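Long-range contacts in peptide methionine sulfoxide reductase MsrA (Treponema denticola ATCC 35405, PDB 5FA9), which probably repairs oxidised proteins by reducing both the S and R forms of methionine sulfoxide back to methionine through its fused MsrA and MsrB parts: residues Y6-S11 and A51-I56; A70-I75 and Y92-Y97; S199-F204 and L291-Y296. The protein carries 2 engineered substitutions. All blocks are in the same frame, centred on the assembly; numbering follows the deposited sequence.

Interaction 1 of 3, residues Y6-S11 and A51-I56; sequences YLAGGS and AETVKI. Engineered in segment 6-11: S11 (natural residue Cys). With D1D ((4S,5S)-1,2-dithiane-4,5-diol), chain F.
L7 and V54 form the backbone link between antiparallel strands 2-8 and 51-59: L7 N donates to V54 O at 3.2 Å, and V54 N returns a nearly straight bond to L7 O at 3.0 Å (176°). T53 CG2 rests against the same L7 O, and A8 CB sits 3.3 Å from E52 O. Past A8 the strands part, and water fills in for direct bonding: one molecule accepts from G9 N and donates to G10 O and E52 O, a second accepts from G10 N. Both strands belong to the mixed sheet of the MsrA fold; after strand 2-8 the chain passes through G9-G10 to S11, an engineered serine at the position of the predicted catalytic Cys and the N-cap of helix 12-19. In the ligand pocket S11 OG and O2 of the bound dithiane diol share a hydrogen bond of 3.2 Å. The extended E52 side chain reaches toward the S11 backbone; its OE2 lies 3.3 Å from S11 CA and accepts from F12 N, while OE1 is 3.3 Å from ligand C2. Apolar packing holds the other end, where Y6 and K55 run alongside each other in the same direction. The fully extended K55 chain follows the tyrosine ring, CG 3.5 Å from Y6 CE2, and Y6 OH is hydrogen-bonded to E4 OE2.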
loop_
_atom_site.group_PDB
_atom_site.type_symbol
_atom_site.label_atom_id
_atom_site.label_comp_id
_atom_site.label_asym_id
_atom_site.label_seq_id
_atom_site.Cartn_x
_atom_site.Cartn_y
_atom_site.Cartn_z
ATOM N N TYR B 6 -0.873 9.018 -8.297
ATOM C CA TYR B 6 -0.703 8.892 -9.740
ATOM C C TYR B 6 -0.250 10.213 -10.355
ATOM O O TYR B 6 -0.921 11.236 -10.215
ATOM C CB TYR B 6 -2.006 8.419 -10.389
ATOM C CG TYR B 6 -2.425 7.025 -9.970
ATOM C CD1 TYR B 6 -3.016 6.795 -8.732
ATOM C CD2 TYR B 6 -2.231 5.938 -10.814
ATOM C CE1 TYR B 6 -3.398 5.524 -8.346
ATOM C CE2 TYR B 6 -2.612 4.664 -10.436
ATOM C CZ TYR B 6 -3.193 4.462 -9.202
ATOM O OH TYR B 6 -3.573 3.195 -8.824
ATOM N N LEU B 7 0.891 10.183 -11.036
ATOM C CA LEU B 7 1.496 11.400 -11.567
ATOM C C LEU B 7 1.723 11.336 -13.075
ATOM O O LEU B 7 2.396 10.436 -13.577
ATOM C CB LEU B 7 2.823 11.678 -10.857
ATOM C CG LEU B 7 2.751 11.824 -9.336
ATOM C CD1 LEU B 7 4.139 12.024 -8.752
ATOM C CD2 LEU B 7 1.830 12.971 -8.949
ATOM N N ALA B 8 1.155 12.301 -13.790
ATOM C CA ALA B 8 1.376 12.429 -15.224
ATOM C C ALA B 8 2.279 13.624 -15.512
ATOM O O ALA B 8 1.885 14.771 -15.306
ATOM C CB ALA B 8 0.053 12.570 -15.959
ATOM N N GLY B 9 3.492 13.350 -15.980
ATOM C CA GLY B 9 4.454 14.401 -16.256
ATOM C C GLY B 9 5.207 14.203 -17.557
ATOM O O GLY B 9 6.435 14.289 -17.591
ATOM N N GLY B 10 4.471 13.937 -18.631
ATOM C CA GLY B 10 5.076 13.708 -19.931
ATOM C C GLY B 10 5.285 12.234 -20.213
ATOM O O GLY B 10 4.538 11.391 -19.719
ATOM N N SER B 11 6.296 11.929 -21.022
ATOM C CA SER B 11 6.645 10.547 -21.340
ATOM C C SER B 11 6.940 9.765 -20.064
ATOM O O SER B 11 7.861 10.104 -19.321
ATOM C CB SER B 11 7.847 10.502 -22.286
ATOM O OG SER B 11 8.357 9.186 -22.413
ATOM N N ALA B 51 -3.902 10.479 -20.470
ATOM C CA ALA B 51 -2.602 11.052 -20.151
ATOM C C ALA B 51 -1.628 9.969 -19.707
ATOM O O ALA B 51 -1.991 9.066 -18.954
ATOM C CB ALA B 51 -2.742 12.116 -19.073
ATOM N N GLU B 52 -0.391 10.067 -20.180
ATOM C CA GLU B 52 0.649 9.124 -19.793
ATOM C C GLU B 52 1.006 9.317 -18.324
ATOM O O GLU B 52 1.534 10.358 -17.935
ATOM C CB GLU B 52 1.883 9.289 -20.679
ATOM C CG GLU B 52 1.649 8.892 -22.129
ATOM C CD GLU B 52 2.934 8.792 -22.925
ATOM O OE1 GLU B 52 2.856 8.686 -24.167
ATOM O OE2 GLU B 52 4.020 8.813 -22.310
ATOM N N THR B 53 0.715 8.303 -17.516
ATOM C CA THR B 53 0.802 8.427 -16.067
ATOM C C THR B 53 1.595 7.278 -15.450
ATOM O O THR B 53 1.558 6.149 -15.940
ATOM C CB THR B 53 -0.609 8.476 -15.438
ATOM O OG1 THR B 53 -1.407 9.447 -16.127
ATOM C CG2 THR B 53 -0.545 8.838 -13.960
ATOM N N VAL B 54 2.320 7.578 -14.377
ATOM C CA VAL B 54 3.047 6.561 -13.630
ATOM C C VAL B 54 2.419 6.347 -12.257
ATOM O O VAL B 54 2.274 7.288 -11.477
ATOM C CB VAL B 54 4.529 6.935 -13.452
ATOM C CG1 VAL B 54 5.231 5.912 -12.573
ATOM C CG2 VAL B 54 5.213 7.034 -14.801
ATOM N N LYS B 55 2.041 5.105 -11.972
ATOM C CA LYS B 55 1.505 4.748 -10.664
ATOM C C LYS B 55 2.629 4.661 -9.640
ATOM O O LYS B 55 3.612 3.953 -9.848
ATOM C CB LYS B 55 0.748 3.421 -10.737
ATOM C CG LYS B 55 0.251 2.909 -9.394
ATOM C CD LYS B 55 -0.579 1.648 -9.562
ATOM C CE LYS B 55 -1.099 1.143 -8.228
ATOM N NZ LYS B 55 -1.911 -0.097 -8.388
ATOM N N ILE B 56 2.484 5.389 -8.538
ATOM C CA ILE B 56 3.506 5.404 -7.498
ATOM C C ILE B 56 2.993 4.815 -6.189
ATOM O O ILE B 56 2.167 5.422 -5.512
ATOM C CB ILE B 56 4.012 6.833 -7.223
ATOM C CG1 ILE B 56 4.487 7.497 -8.518
ATOM C CG2 ILE B 56 5.125 6.812 -6.186
ATOM C CD1 ILE B 56 5.737 6.877 -9.095
HETATM S S1 D1D F . 3.941 5.551 -26.024
HETATM C C1 D1D F . 5.208 5.508 -25.020
HETATM C C2 D1D F . 5.700 6.986 -24.604
HETATM O O2 D1D F . 6.750 6.893 -23.916
HETATM C C3 D1D F . 6.012 7.975 -25.975
HETATM O O3 D1D F . 6.263 9.147 -25.586
HETATM C C4 D1D F . 4.765 8.017 -26.996
HETATM S S4 D1D F . 4.256 6.540 -27.412
HETATM O O HOH W 1 3.972 10.685 -17.052
HETATM O O HOH W 2 1.964 13.295 -18.827
#

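Interaction 2 of 3, residues A70-I75 and Y92-Y97; sequences AHYFRI and YRTGIY. With D1D ((4S,5S)-1,2-dithiane-4,5-diol), chain F.
Y72, on helix 65-74, reaches across to G95 and I96 of strand 95-98. Its CG stands anti to the backbone N (chi1 172°), on the strand side of the helix. The I96 side chain crosses the ring obliquely: CG1 comes to 3.7 Å from Y72 CE2, and CD1 to 3.8 Å from the same atom. In I96, CG1 is anti to the carbonyl carbon and beside the backbone N (chi1 -56°), and chi2 (173°) extends the branch to CD1; both carbons touch the tyrosine ring. F73, the next residue on the helix, meets only the tip of I96, at CD1; the two side chains cross at about a right angle, with F73 CE1 4.2 Å from I96 CD1. The phenol oxygen of Y72 comes up to the T94-G95 backbone, 3.5 Å from T94 CB and 3.1 Å from G95 N. Its clear hydrogen-bond partner is A8 O on the neighbouring strand 2-8, and the buried hydroxyl is satisfied by it. L7 touches both Y72 and I96, while F19 of helix 12-19 packs on Y72. At the other end of the segment, Y92 places its hydroxyl by the bound dithiane diol: OH and ligand O3 share a hydrogen bond of 3.1 Å, with O3 at the ring edge, in its plane. This is helix-on-sheet packing of the alpha/beta MsrA fold, with the chain that enters the sheet strand also lining the active-site pocket.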
loop_
_atom_site.group_PDB
_atom_site.type_symbol
_atom_site.label_atom_id
_atom_site.label_comp_id
_atom_site.label_asym_id
_atom_site.label_seq_id
_atom_site.Cartn_x
_atom_site.Cartn_y
_atom_site.Cartn_z
ATOM N N ALA B 70 7.054 17.398 -4.483
ATOM C CA ALA B 70 8.204 18.273 -4.672
ATOM C C ALA B 70 9.083 17.748 -5.804
ATOM O O ALA B 70 9.535 18.514 -6.655
ATOM C CB ALA B 70 9.004 18.397 -3.384
ATOM N N HIS B 71 9.323 16.440 -5.804
ATOM C CA HIS B 71 10.058 15.791 -6.886
ATOM C C HIS B 71 9.325 15.959 -8.210
ATOM O O HIS B 71 9.942 16.206 -9.247
ATOM C CB HIS B 71 10.264 14.301 -6.596
ATOM C CG HIS B 71 11.321 14.020 -5.574
ATOM N ND1 HIS B 71 12.665 14.201 -5.824
ATOM C CD2 HIS B 71 11.234 13.558 -4.305
ATOM C CE1 HIS B 71 13.358 13.870 -4.750
ATOM N NE2 HIS B 71 12.514 13.476 -3.813
ATOM N N TYR B 72 8.005 15.812 -8.163
ATOM C CA TYR B 72 7.170 15.900 -9.354
ATOM C C TYR B 72 7.283 17.264 -10.029
ATOM O O TYR B 72 7.505 17.349 -11.238
ATOM C CB TYR B 72 5.711 15.605 -8.999
ATOM C CG TYR B 72 4.739 15.858 -10.129
ATOM C CD1 TYR B 72 4.709 15.032 -11.244
ATOM C CD2 TYR B 72 3.840 16.916 -10.071
ATOM C CE1 TYR B 72 3.821 15.258 -12.277
ATOM C CE2 TYR B 72 2.946 17.147 -11.098
ATOM C CZ TYR B 72 2.941 16.317 -12.199
ATOM O OH TYR B 72 2.054 16.544 -13.226
ATOM N N PHE B 73 7.137 18.327 -9.245
ATOM C CA PHE B 73 7.225 19.685 -9.774
ATOM C C PHE B 73 8.649 20.027 -10.207
ATOM O O PHE B 73 8.861 20.935 -11.012
ATOM C CB PHE B 73 6.733 20.698 -8.738
ATOM C CG PHE B 73 5.244 20.907 -8.755
ATOM C CD1 PHE B 73 4.411 20.128 -7.970
ATOM C CD2 PHE B 73 4.678 21.882 -9.562
ATOM C CE1 PHE B 73 3.041 20.319 -7.986
ATOM C CE2 PHE B 73 3.309 22.078 -9.582
ATOM C CZ PHE B 73 2.489 21.295 -8.793
ATOM N N ARG B 74 9.620 19.296 -9.670
ATOM C CA ARG B 74 11.021 19.520 -10.004
ATOM C C ARG B 74 11.335 19.083 -11.434
ATOM O O ARG B 74 12.166 19.690 -12.111
ATOM C CB ARG B 74 11.924 18.774 -9.019
ATOM C CG ARG B 74 13.396 18.761 -9.399
ATOM C CD ARG B 74 14.143 17.677 -8.645
ATOM N NE ARG B 74 15.589 17.869 -8.690
ATOM C CZ ARG B 74 16.464 17.084 -8.068
ATOM N NH1 ARG B 74 16.038 16.052 -7.352
ATOM N NH2 ARG B 74 17.763 17.331 -8.161
ATOM N N ILE B 75 10.654 18.039 -11.896
ATOM C CA ILE B 75 10.967 17.443 -13.191
ATOM C C ILE B 75 9.979 17.824 -14.294
ATOM O O ILE B 75 10.046 17.288 -15.398
ATOM C CB ILE B 75 11.020 15.905 -13.095
ATOM C CG1 ILE B 75 9.646 15.345 -12.722
ATOM C CG2 ILE B 75 12.068 15.469 -12.084
ATOM C CD1 ILE B 75 9.591 13.832 -12.695
ATOM N N TYR B 92 0.407 14.074 -23.010
ATOM C CA TYR B 92 1.554 14.559 -22.250
ATOM C C TYR B 92 1.175 15.681 -21.289
ATOM O O TYR B 92 2.048 16.359 -20.746
ATOM C CB TYR B 92 2.656 15.045 -23.195
ATOM C CG TYR B 92 3.119 14.006 -24.189
ATOM C CD1 TYR B 92 3.849 12.898 -23.776
ATOM C CD2 TYR B 92 2.836 14.138 -25.541
ATOM C CE1 TYR B 92 4.276 11.949 -24.683
ATOM C CE2 TYR B 92 3.260 13.195 -26.455
ATOM C CZ TYR B 92 3.979 12.102 -26.021
ATOM O OH TYR B 92 4.403 11.161 -26.930
ATOM N N ARG B 93 -0.123 15.883 -21.085
ATOM C CA ARG B 93 -0.588 16.914 -20.164
ATOM C C ARG B 93 -0.198 16.566 -18.732
ATOM O O ARG B 93 -0.149 15.393 -18.358
ATOM C CB ARG B 93 -2.104 17.104 -20.275
ATOM C CG ARG B 93 -2.934 15.922 -19.795
ATOM C CD ARG B 93 -4.420 16.188 -19.979
ATOM N NE ARG B 93 -5.241 15.050 -19.575
ATOM C CZ ARG B 93 -5.519 14.013 -20.359
ATOM N NH1 ARG B 93 -5.042 13.964 -21.595
ATOM N NH2 ARG B 93 -6.277 13.023 -19.905
ATOM N N THR B 94 0.090 17.590 -17.937
ATOM C CA THR B 94 0.483 17.386 -16.550
ATOM C C THR B 94 -0.739 17.251 -15.651
ATOM O O THR B 94 -1.717 17.984 -15.802
ATOM C CB THR B 94 1.365 18.537 -16.036
ATOM O OG1 THR B 94 0.706 19.787 -16.272
ATOM C CG2 THR B 94 2.705 18.536 -16.751
ATOM N N GLY B 95 -0.678 16.307 -14.719
ATOM C CA GLY B 95 -1.781 16.083 -13.806
ATOM C C GLY B 95 -1.412 15.253 -12.594
ATOM O O GLY B 95 -0.494 14.434 -12.640
ATOM N N ILE B 96 -2.142 15.468 -11.505
ATOM C CA ILE B 96 -1.973 14.679 -10.292
ATOM C C ILE B 96 -3.296 14.006 -9.953
ATOM O O ILE B 96 -4.291 14.677 -9.680
ATOM C CB ILE B 96 -1.505 15.541 -9.105
ATOM C CG1 ILE B 96 -0.211 16.277 -9.457
ATOM C CG2 ILE B 96 -1.314 14.682 -7.864
ATOM C CD1 ILE B 96 0.231 17.275 -8.409
ATOM N N TYR B 97 -3.303 12.678 -9.972
ATOM C CA TYR B 97 -4.539 11.926 -9.797
ATOM C C TYR B 97 -4.514 11.114 -8.510
ATOM O O TYR B 97 -3.538 10.422 -8.217
ATOM C CB TYR B 97 -4.774 11.010 -10.999
ATOM C CG TYR B 97 -4.624 11.718 -12.326
ATOM C CD1 TYR B 97 -5.631 12.541 -12.815
ATOM C CD2 TYR B 97 -3.473 11.569 -13.089
ATOM C CE1 TYR B 97 -5.497 13.193 -14.027
ATOM C CE2 TYR B 97 -3.330 12.216 -14.302
ATOM C CZ TYR B 97 -4.344 13.026 -14.767
ATOM O OH TYR B 97 -4.204 13.672 -15.973
HETATM S S1 D1D F . 3.941 5.551 -26.024
HETATM C C1 D1D F . 5.208 5.508 -25.020
HETATM C C2 D1D F . 5.700 6.986 -24.604
HETATM O O2 D1D F . 6.750 6.893 -23.916
HETATM C C3 D1D F . 6.012 7.975 -25.975
HETATM O O3 D1D F . 6.263 9.147 -25.586
HETATM C C4 D1D F . 4.765 8.017 -26.996
HETATM S S4 D1D F . 4.256 6.540 -27.412
#

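Interaction 3 of 3, residues S199-F204 and L291-Y296; sequences SEYDKF and LRFIPY
Strand 291-295 is an outermost strand of the three-stranded antiparallel sheet in the MsrB (SelR) part of the fusion, and the loop 199-204 that leads toward strand 208-212 packs on it through Y201 and F204. Residues S199 to D202 make a type I beta turn, reinforced by an ST turn in which Y201 N donates to S199 OG at 3.2 Å. Y201 is thus presented to the strand, its CG anti to the carbonyl carbon and beside the backbone N (chi1 -65°). Its hydroxyl accepts a hydrogen bond from F293 N, 3.0 Å long and close to straight at 164°. The ring meets the strand in two ways: L291 O lies in the ring plane at its edge, 3.3 Å from Y201 CE2, and F293 CB packs 3.5 Å from Y201 CZ. E200 CG lies over one face of this ring, toward the rim. F204 and F293 form a T-shaped (edge-to-face) pair, with centroids 4.8 Å apart and planes at 77°. F204 supplies the edge: its CE2 stands over the centre of the F293 face, 3.6 Å from F293 CE2. Y210 of the adjacent strand 208-212 meets the rings of both Y201 and F293, extending the aromatic cluster onto the sheet. The backbone of the loop is gripped separately by K225, whose NZ donates hydrogen bonds to Y201 O and F204 O. The one direct hydrogen bond across the contact joins a side-chain hydroxyl to a backbone N-H, with aromatic packing beside it; the loop is therefore fastened to the strand by its side chains, without adding a further strand to the sheet at this partly exposed surface.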
loop_
_atom_site.group_PDB
_atom_site.type_symbol
_atom_site.label_atom_id
_atom_site.label_comp_id
_atom_site.label_asym_id
_atom_site.label_seq_id
_atom_site.Cartn_x
_atom_site.Cartn_y
_atom_site.Cartn_z
ATOM N N SER B 199 17.352 18.535 27.290
ATOM C CA SER B 199 17.199 19.412 26.134
ATOM C C SER B 199 15.897 20.200 26.187
ATOM O O SER B 199 14.867 19.692 26.632
ATOM C CB SER B 199 17.261 18.606 24.837
ATOM O OG SER B 199 17.081 19.449 23.712
ATOM N N GLU B 200 15.954 21.445 25.726
ATOM C CA GLU B 200 14.774 22.298 25.657
ATOM C C GLU B 200 13.781 21.787 24.617
ATOM O O GLU B 200 12.595 22.111 24.663
ATOM C CB GLU B 200 15.182 23.739 25.334
ATOM C CG GLU B 200 15.875 23.894 23.988
ATOM C CD GLU B 200 16.289 25.325 23.701
ATOM O OE1 GLU B 200 15.411 26.212 23.702
ATOM O OE2 GLU B 200 17.494 25.561 23.473
ATOM N N TYR B 201 14.278 20.985 23.681
ATOM C CA TYR B 201 13.457 20.454 22.598
ATOM C C TYR B 201 12.770 19.142 22.973
ATOM O O TYR B 201 12.074 18.549 22.152
ATOM C CB TYR B 201 14.304 20.255 21.341
ATOM C CG TYR B 201 14.851 21.540 20.761
ATOM C CD1 TYR B 201 14.169 22.739 20.915
ATOM C CD2 TYR B 201 16.050 21.553 20.060
ATOM C CE1 TYR B 201 14.664 23.917 20.388
ATOM C CE2 TYR B 201 16.553 22.727 19.527
ATOM C CZ TYR B 201 15.857 23.905 19.694
ATOM O OH TYR B 201 16.353 25.075 19.167
ATOM N N ASP B 202 12.965 18.691 24.208
ATOM C CA ASP B 202 12.344 17.450 24.662
ATOM C C ASP B 202 10.833 17.615 24.802
ATOM O O ASP B 202 10.065 17.020 24.046
ATOM C CB ASP B 202 12.952 16.998 25.990
ATOM C CG ASP B 202 12.370 15.685 26.478
ATOM O OD1 ASP B 202 12.163 14.779 25.644
ATOM O OD2 ASP B 202 12.120 15.560 27.696
ATOM N N LYS B 203 10.411 18.422 25.770
ATOM C CA LYS B 203 9.001 18.765 25.905
ATOM C C LYS B 203 8.720 20.030 25.104
ATOM O O LYS B 203 8.722 21.137 25.644
ATOM C CB LYS B 203 8.623 18.961 27.375
ATOM C CG LYS B 203 9.076 17.830 28.287
ATOM C CD LYS B 203 8.498 16.495 27.849
ATOM C CE LYS B 203 9.008 15.360 28.722
ATOM N NZ LYS B 203 8.867 14.036 28.056
ATOM N N PHE B 204 8.475 19.853 23.810
ATOM C CA PHE B 204 8.369 20.971 22.882
ATOM C C PHE B 204 7.517 20.576 21.674
ATOM O O PHE B 204 7.729 19.516 21.082
ATOM C CB PHE B 204 9.769 21.412 22.445
ATOM C CG PHE B 204 9.808 22.745 21.759
ATOM C CD1 PHE B 204 9.885 23.915 22.495
ATOM C CD2 PHE B 204 9.789 22.829 20.379
ATOM C CE1 PHE B 204 9.929 25.145 21.867
ATOM C CE2 PHE B 204 9.834 24.054 19.743
ATOM C CZ PHE B 204 9.904 25.214 20.488
ATOM N N LEU B 291 20.278 19.917 17.159
ATOM C CA LEU B 291 19.238 20.566 16.368
ATOM C C LEU B 291 19.075 22.051 16.683
ATOM O O LEU B 291 19.328 22.496 17.802
ATOM C CB LEU B 291 17.898 19.853 16.575
ATOM C CG LEU B 291 17.877 18.349 16.300
ATOM C CD1 LEU B 291 16.521 17.758 16.659
ATOM C CD2 LEU B 291 18.227 18.062 14.847
ATOM N N ARG B 292 18.656 22.806 15.673
ATOM C CA ARG B 292 18.257 24.197 15.843
ATOM C C ARG B 292 16.826 24.386 15.349
ATOM O O ARG B 292 16.541 24.182 14.170
ATOM C CB ARG B 292 19.210 25.128 15.091
ATOM C CG ARG B 292 18.832 26.597 15.172
ATOM C CD ARG B 292 19.863 27.465 14.465
ATOM N NE ARG B 292 19.276 28.684 13.916
ATOM C CZ ARG B 292 19.120 28.916 12.617
ATOM N NH1 ARG B 292 19.510 28.010 11.731
ATOM N NH2 ARG B 292 18.577 30.051 12.202
ATOM N N PHE B 293 15.930 24.778 16.250
ATOM C CA PHE B 293 14.523 24.926 15.898
ATOM C C PHE B 293 14.232 26.254 15.209
ATOM O O PHE B 293 14.683 27.312 15.650
ATOM C CB PHE B 293 13.639 24.786 17.139
ATOM C CG PHE B 293 12.176 24.992 16.865
ATOM C CD1 PHE B 293 11.433 24.012 16.229
ATOM C CD2 PHE B 293 11.542 26.163 17.249
ATOM C CE1 PHE B 293 10.086 24.196 15.975
ATOM C CE2 PHE B 293 10.195 26.353 16.999
ATOM C CZ PHE B 293 9.467 25.369 16.361
ATOM N N ILE B 294 13.470 26.184 14.122
ATOM C CA ILE B 294 13.073 27.368 13.376
ATOM C C ILE B 294 11.556 27.429 13.247
ATOM O O ILE B 294 10.960 26.623 12.534
ATOM C CB ILE B 294 13.708 27.391 11.973
ATOM C CG1 ILE B 294 15.231 27.278 12.082
ATOM C CG2 ILE B 294 13.304 28.652 11.223
ATOM C CD1 ILE B 294 15.954 27.471 10.776
ATOM N N PRO B 295 10.926 28.388 13.948
ATOM C CA PRO B 295 9.467 28.553 13.954
ATOM C C PRO B 295 8.892 28.714 12.549
ATOM O O PRO B 295 9.549 29.288 11.682
ATOM C CB PRO B 295 9.262 29.831 14.773
ATOM C CG PRO B 295 10.476 29.929 15.629
ATOM C CD PRO B 295 11.597 29.387 14.796
ATOM N N TYR B 296 7.681 28.204 12.341
ATOM C CA TYR B 296 7.014 28.269 11.043
ATOM C C TYR B 296 6.888 29.703 10.535
ATOM O O TYR B 296 7.061 29.967 9.345
ATOM C CB TYR B 296 5.630 27.619 11.129
ATOM C CG TYR B 296 4.881 27.575 9.816
ATOM C CD1 TYR B 296 5.130 26.575 8.886
ATOM C CD2 TYR B 296 3.916 28.528 9.511
ATOM C CE1 TYR B 296 4.446 26.527 7.687
ATOM C CE2 TYR B 296 3.227 28.489 8.313
ATOM C CZ TYR B 296 3.495 27.486 7.405
ATOM O OH TYR B 296 2.814 27.440 6.211
#

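Interactions 1, 2 and 3 follow one another along the chain in that order, without overlap. Interactions 1 and 2 lie in the MsrA part with centres about 8 Å apart; strands 2-8 and 95-98 are neighbours in the same mixed sheet, and helix 65-74 follows strand 51-59 in sequence. They touch directly, and residues of both hold the same dithiane diol, so together they frame one pocket around the predicted active site. Interaction 3 belongs to the MsrB part, beyond the chain's centre, its own centre about 39 Å and 34 Å from theirs and without touching either, consistent with two separately folded units, each probably catalytic, joined in one polypeptide.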